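Local coordinates for protein ubiquitin-like-specific protease 2 (Saccharomyces cerevisiae, PDB 5LNB) that removes SUMO from modified proteins as a cysteine protease of the peptidase C48 (Ulp) family, this chain being the piece that holds its catalytic domain, at residues Asp51-Ile62 with Gln75-Phe83. Residues are numbered along the deposited sequence; the frame is centred on the assembly and turned at random.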
loop_
_atom_site.group_PDB
_atom_site.type_symbol
_atom_site.label_atom_id
_atom_site.label_comp_id
_atom_site.label_asym_id
_atom_site.label_seq_id
_atom_site.Cartn_x
_atom_site.Cartn_y
_atom_site.Cartn_z
ATOM N N ASP A 51 10.080 -1.655 6.050
ATOM C CA ASP A 51 8.668 -2.016 6.200
ATOM C C ASP A 51 7.938 -1.071 7.146
ATOM O O ASP A 51 6.750 -0.784 6.951
ATOM C CB ASP A 51 8.543 -3.445 6.719
ATOM C CG ASP A 51 9.268 -4.444 5.854
ATOM O OD1 ASP A 51 9.025 -4.456 4.630
ATOM O OD2 ASP A 51 10.084 -5.220 6.394
ATOM N N SER A 52 8.618 -0.616 8.205
ATOM C CA SER A 52 7.967 0.241 9.189
ATOM C C SER A 52 7.488 1.531 8.549
ATOM O O SER A 52 6.341 1.952 8.743
ATOM C CB SER A 52 8.923 0.546 10.342
ATOM O OG SER A 52 9.318 -0.649 10.979
ATOM N N ILE A 53 8.371 2.180 7.795
ATOM C CA ILE A 53 8.022 3.437 7.152
ATOM C C ILE A 53 6.912 3.216 6.137
ATOM O O ILE A 53 5.923 3.954 6.098
ATOM C CB ILE A 53 9.265 4.060 6.494
ATOM C CG1 ILE A 53 10.285 4.498 7.556
ATOM C CG2 ILE A 53 8.849 5.214 5.622
ATOM C CD1 ILE A 53 9.748 5.509 8.551
ATOM N N LEU A 54 7.058 2.195 5.303
ATOM C CA LEU A 54 6.077 1.990 4.245
ATOM C C LEU A 54 4.717 1.604 4.816
ATOM O O LEU A 54 3.690 2.152 4.398
ATOM C CB LEU A 54 6.577 0.940 3.260
ATOM C CG LEU A 54 5.680 0.899 2.026
ATOM C CD1 LEU A 54 6.540 0.836 0.807
ATOM C CD2 LEU A 54 4.715 -0.295 2.109
ATOM N N ASP A 55 4.680 0.664 5.771
ATOM C CA ASP A 55 3.379 0.272 6.322
ATOM C C ASP A 55 2.740 1.420 7.098
ATOM O O ASP A 55 1.518 1.589 7.062
ATOM C CB ASP A 55 3.500 -0.991 7.191
ATOM C CG ASP A 55 3.804 -2.249 6.364
ATOM O OD1 ASP A 55 3.296 -2.357 5.242
ATOM O OD2 ASP A 55 4.564 -3.125 6.819
ATOM N N PHE A 56 3.543 2.241 7.784
ATOM C CA PHE A 56 2.965 3.395 8.459
ATOM C C PHE A 56 2.292 4.336 7.469
ATOM O O PHE A 56 1.154 4.769 7.679
ATOM C CB PHE A 56 4.018 4.159 9.253
ATOM C CG PHE A 56 3.493 5.447 9.813
ATOM C CD1 PHE A 56 2.664 5.443 10.918
ATOM C CD2 PHE A 56 3.786 6.657 9.210
ATOM C CE1 PHE A 56 2.169 6.626 11.437
ATOM C CE2 PHE A 56 3.283 7.839 9.723
ATOM C CZ PHE A 56 2.473 7.819 10.837
ATOM N N PHE A 57 2.981 4.671 6.379
ATOM C CA PHE A 57 2.457 5.695 5.485
ATOM C C PHE A 57 1.320 5.197 4.601
ATOM O O PHE A 57 0.412 5.973 4.285
ATOM C CB PHE A 57 3.580 6.262 4.633
ATOM C CG PHE A 57 4.254 7.435 5.255
ATOM C CD1 PHE A 57 3.531 8.590 5.533
ATOM C CD2 PHE A 57 5.605 7.399 5.562
ATOM C CE1 PHE A 57 4.149 9.701 6.112
ATOM C CE2 PHE A 57 6.230 8.513 6.130
ATOM C CZ PHE A 57 5.499 9.660 6.401
ATOM N N THR A 58 1.330 3.932 4.179
ATOM C CA THR A 58 0.160 3.437 3.464
ATOM C C THR A 58 -1.069 3.522 4.359
ATOM O O THR A 58 -2.129 3.997 3.937
ATOM C CB THR A 58 0.379 2.000 2.977
ATOM O OG1 THR A 58 0.564 1.128 4.100
ATOM C CG2 THR A 58 1.598 1.920 2.062
ATOM N N LYS A 59 -0.926 3.104 5.617
ATOM C CA LYS A 59 -1.983 3.294 6.600
ATOM C C LYS A 59 -2.322 4.771 6.758
ATOM O O LYS A 59 -3.496 5.157 6.751
ATOM C CB LYS A 59 -1.547 2.693 7.931
ATOM C CG LYS A 59 -2.558 2.821 9.043
ATOM C CD LYS A 59 -3.697 1.853 8.845
ATOM C CE LYS A 59 -4.518 1.686 10.137
ATOM N NZ LYS A 59 -5.879 1.146 9.859
ATOM N N PHE A 60 -1.297 5.614 6.893
ATOM C CA PHE A 60 -1.521 7.035 7.128
ATOM C C PHE A 60 -2.368 7.661 6.018
ATOM O O PHE A 60 -3.367 8.341 6.290
ATOM C CB PHE A 60 -0.170 7.741 7.270
ATOM C CG PHE A 60 -0.285 9.198 7.602
ATOM C CD1 PHE A 60 -0.485 9.611 8.912
ATOM C CD2 PHE A 60 -0.201 10.155 6.605
ATOM C CE1 PHE A 60 -0.592 10.952 9.223
ATOM C CE2 PHE A 60 -0.309 11.501 6.911
ATOM C CZ PHE A 60 -0.501 11.902 8.223
ATOM N N TYR A 61 -1.997 7.434 4.753
ATOM C CA TYR A 61 -2.697 8.104 3.662
ATOM C C TYR A 61 -4.049 7.479 3.338
ATOM O O TYR A 61 -4.914 8.165 2.779
ATOM C CB TYR A 61 -1.814 8.146 2.416
ATOM C CG TYR A 61 -0.677 9.121 2.589
ATOM C CD1 TYR A 61 -0.935 10.459 2.880
ATOM C CD2 TYR A 61 0.649 8.706 2.510
ATOM C CE1 TYR A 61 0.100 11.358 3.073
ATOM C CE2 TYR A 61 1.691 9.602 2.698
ATOM C CZ TYR A 61 1.410 10.918 2.977
ATOM O OH TYR A 61 2.439 11.806 3.151
ATOM N N ILE A 62 -4.270 6.215 3.694
ATOM C CA ILE A 62 -5.603 5.654 3.505
ATOM C C ILE A 62 -6.555 6.155 4.581
ATOM O O ILE A 62 -7.724 6.446 4.308
ATOM C CB ILE A 62 -5.526 4.122 3.462
ATOM C CG1 ILE A 62 -4.846 3.686 2.158
ATOM C CG2 ILE A 62 -6.910 3.520 3.577
ATOM C CD1 ILE A 62 -4.652 2.196 2.039
ATOM N N GLN A 75 -14.911 -0.020 2.728
ATOM C CA GLN A 75 -14.613 -0.290 1.325
ATOM C C GLN A 75 -13.173 -0.725 1.072
ATOM O O GLN A 75 -12.878 -1.200 -0.033
ATOM C CB GLN A 75 -14.904 0.947 0.469
ATOM C CG GLN A 75 -16.353 1.395 0.495
ATOM C CD GLN A 75 -16.582 2.673 -0.295
ATOM O OE1 GLN A 75 -15.691 3.520 -0.413
ATOM N NE2 GLN A 75 -17.776 2.803 -0.864
ATOM N N VAL A 76 -12.276 -0.588 2.054
ATOM C CA VAL A 76 -10.843 -0.771 1.846
ATOM C C VAL A 76 -10.299 -1.737 2.890
ATOM O O VAL A 76 -10.637 -1.639 4.073
ATOM C CB VAL A 76 -10.093 0.582 1.916
ATOM C CG1 VAL A 76 -10.278 1.221 3.287
ATOM C CG2 VAL A 76 -8.605 0.419 1.601
ATOM N N HIS A 77 -9.439 -2.662 2.458
ATOM C CA HIS A 77 -8.641 -3.487 3.358
ATOM C C HIS A 77 -7.167 -3.337 2.995
ATOM O O HIS A 77 -6.769 -3.628 1.859
ATOM C CB HIS A 77 -9.050 -4.954 3.289
ATOM C CG HIS A 77 -8.489 -5.779 4.407
ATOM N ND1 HIS A 77 -7.196 -6.253 4.408
ATOM C CD2 HIS A 77 -9.041 -6.193 5.570
ATOM C CE1 HIS A 77 -6.980 -6.935 5.518
ATOM N NE2 HIS A 77 -8.083 -6.911 6.241
ATOM N N LEU A 78 -6.363 -2.890 3.961
ATOM C CA LEU A 78 -4.935 -2.665 3.766
ATOM C C LEU A 78 -4.166 -3.823 4.382
ATOM O O LEU A 78 -4.250 -4.056 5.589
ATOM C CB LEU A 78 -4.486 -1.342 4.390
ATOM C CG LEU A 78 -2.974 -1.105 4.454
ATOM C CD1 LEU A 78 -2.337 -1.078 3.054
ATOM C CD2 LEU A 78 -2.635 0.181 5.191
ATOM N N MET A 79 -3.435 -4.554 3.555
ATOM C CA MET A 79 -2.522 -5.568 4.056
ATOM C C MET A 79 -1.201 -4.918 4.430
ATOM O O MET A 79 -0.710 -4.025 3.730
ATOM C CB MET A 79 -2.281 -6.641 3.000
ATOM C CG MET A 79 -3.505 -7.466 2.654
ATOM S SD MET A 79 -4.009 -8.458 4.059
ATOM C CE MET A 79 -5.125 -9.594 3.243
ATOM N N SER A 80 -0.621 -5.357 5.540
ATOM C CA SER A 80 0.758 -4.975 5.791
ATOM C C SER A 80 1.675 -5.660 4.777
ATOM O O SER A 80 1.323 -6.687 4.177
ATOM C CB SER A 80 1.175 -5.345 7.212
ATOM O OG SER A 80 1.755 -6.632 7.245
ATOM N N SER A 81 2.865 -5.079 4.583
ATOM C CA SER A 81 3.814 -5.646 3.628
ATOM C C SER A 81 4.189 -7.085 3.958
ATOM O O SER A 81 4.579 -7.834 3.057
ATOM C CB SER A 81 5.079 -4.797 3.570
ATOM O OG SER A 81 5.740 -4.799 4.819
ATOM N N PHE A 82 4.082 -7.497 5.220
ATOM C CA PHE A 82 4.453 -8.862 5.570
ATOM C C PHE A 82 3.458 -9.905 5.082
ATOM O O PHE A 82 3.818 -11.084 5.041
ATOM C CB PHE A 82 4.646 -8.987 7.080
ATOM C CG PHE A 82 5.806 -8.190 7.595
ATOM C CD1 PHE A 82 5.630 -6.881 8.015
ATOM C CD2 PHE A 82 7.081 -8.737 7.630
ATOM C CE1 PHE A 82 6.694 -6.141 8.487
ATOM C CE2 PHE A 82 8.154 -7.998 8.100
ATOM C CZ PHE A 82 7.959 -6.698 8.528
ATOM N N PHE A 83 2.245 -9.511 4.673
ATOM C CA PHE A 83 1.289 -10.490 4.161
ATOM C C PHE A 83 1.846 -11.237 2.949
ATOM O O PHE A 83 1.907 -12.476 2.937
ATOM C CB PHE A 83 -0.037 -9.809 3.811
ATOM C CG PHE A 83 -0.981 -10.693 3.039
ATOM C CD1 PHE A 83 -1.726 -11.662 3.683
ATOM C CD2 PHE A 83 -1.109 -10.563 1.666
ATOM C CE1 PHE A 83 -2.599 -12.476 2.971
ATOM C CE2 PHE A 83 -1.972 -11.381 0.947
ATOM C CZ PHE A 83 -2.717 -12.334 1.602
HETATM O O HOH W 1 0.703 -1.711 4.428
#
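Helix 51-62 runs nearly antiparallel to strand 76-78, at 166° with the axes 10.2 Å apart, and the backbones draw closer where D55 faces S80, 5.9 Å between their CA atoms. In this Ulp1-type cysteine protease domain the strand is an outermost one of the central mixed sheet, hydrogen-bonded along one edge to strand 112-119, and the helix packs against the V76 and L78 side chains. D55 holds the turn after the strand with a two-pronged carboxylate: OD1 accepts from S81 N at 2.8 Å, and OD2 from S81 OG at 2.9 Å, both on the syn side but somewhat out of the carboxylate plane. S81 OG reaches it from between its own backbone N and carbonyl carbon (chi1 63°). A water bridges D55 OD1, T58 OG1 and M79 O, so OD1 takes two donors. With an alanine in place of D55, S81 N and OG would probably lose this acceptor and the water one partner, leaving the turn freer to shift. S80 OG caps the following helix by accepting from F82 N. The F82 ring crosses the D51 side chain, its plane 61° from the carboxylate. Farther along, I62 CG2 lies 4.0 Å from V76 CG2, while I62 CD1 meets L78 CD1. K59 NZ forms salt bridges with D29 and E63, and L78 CD2 presses on the K59 backbone, 3.5 Å from K59 CA.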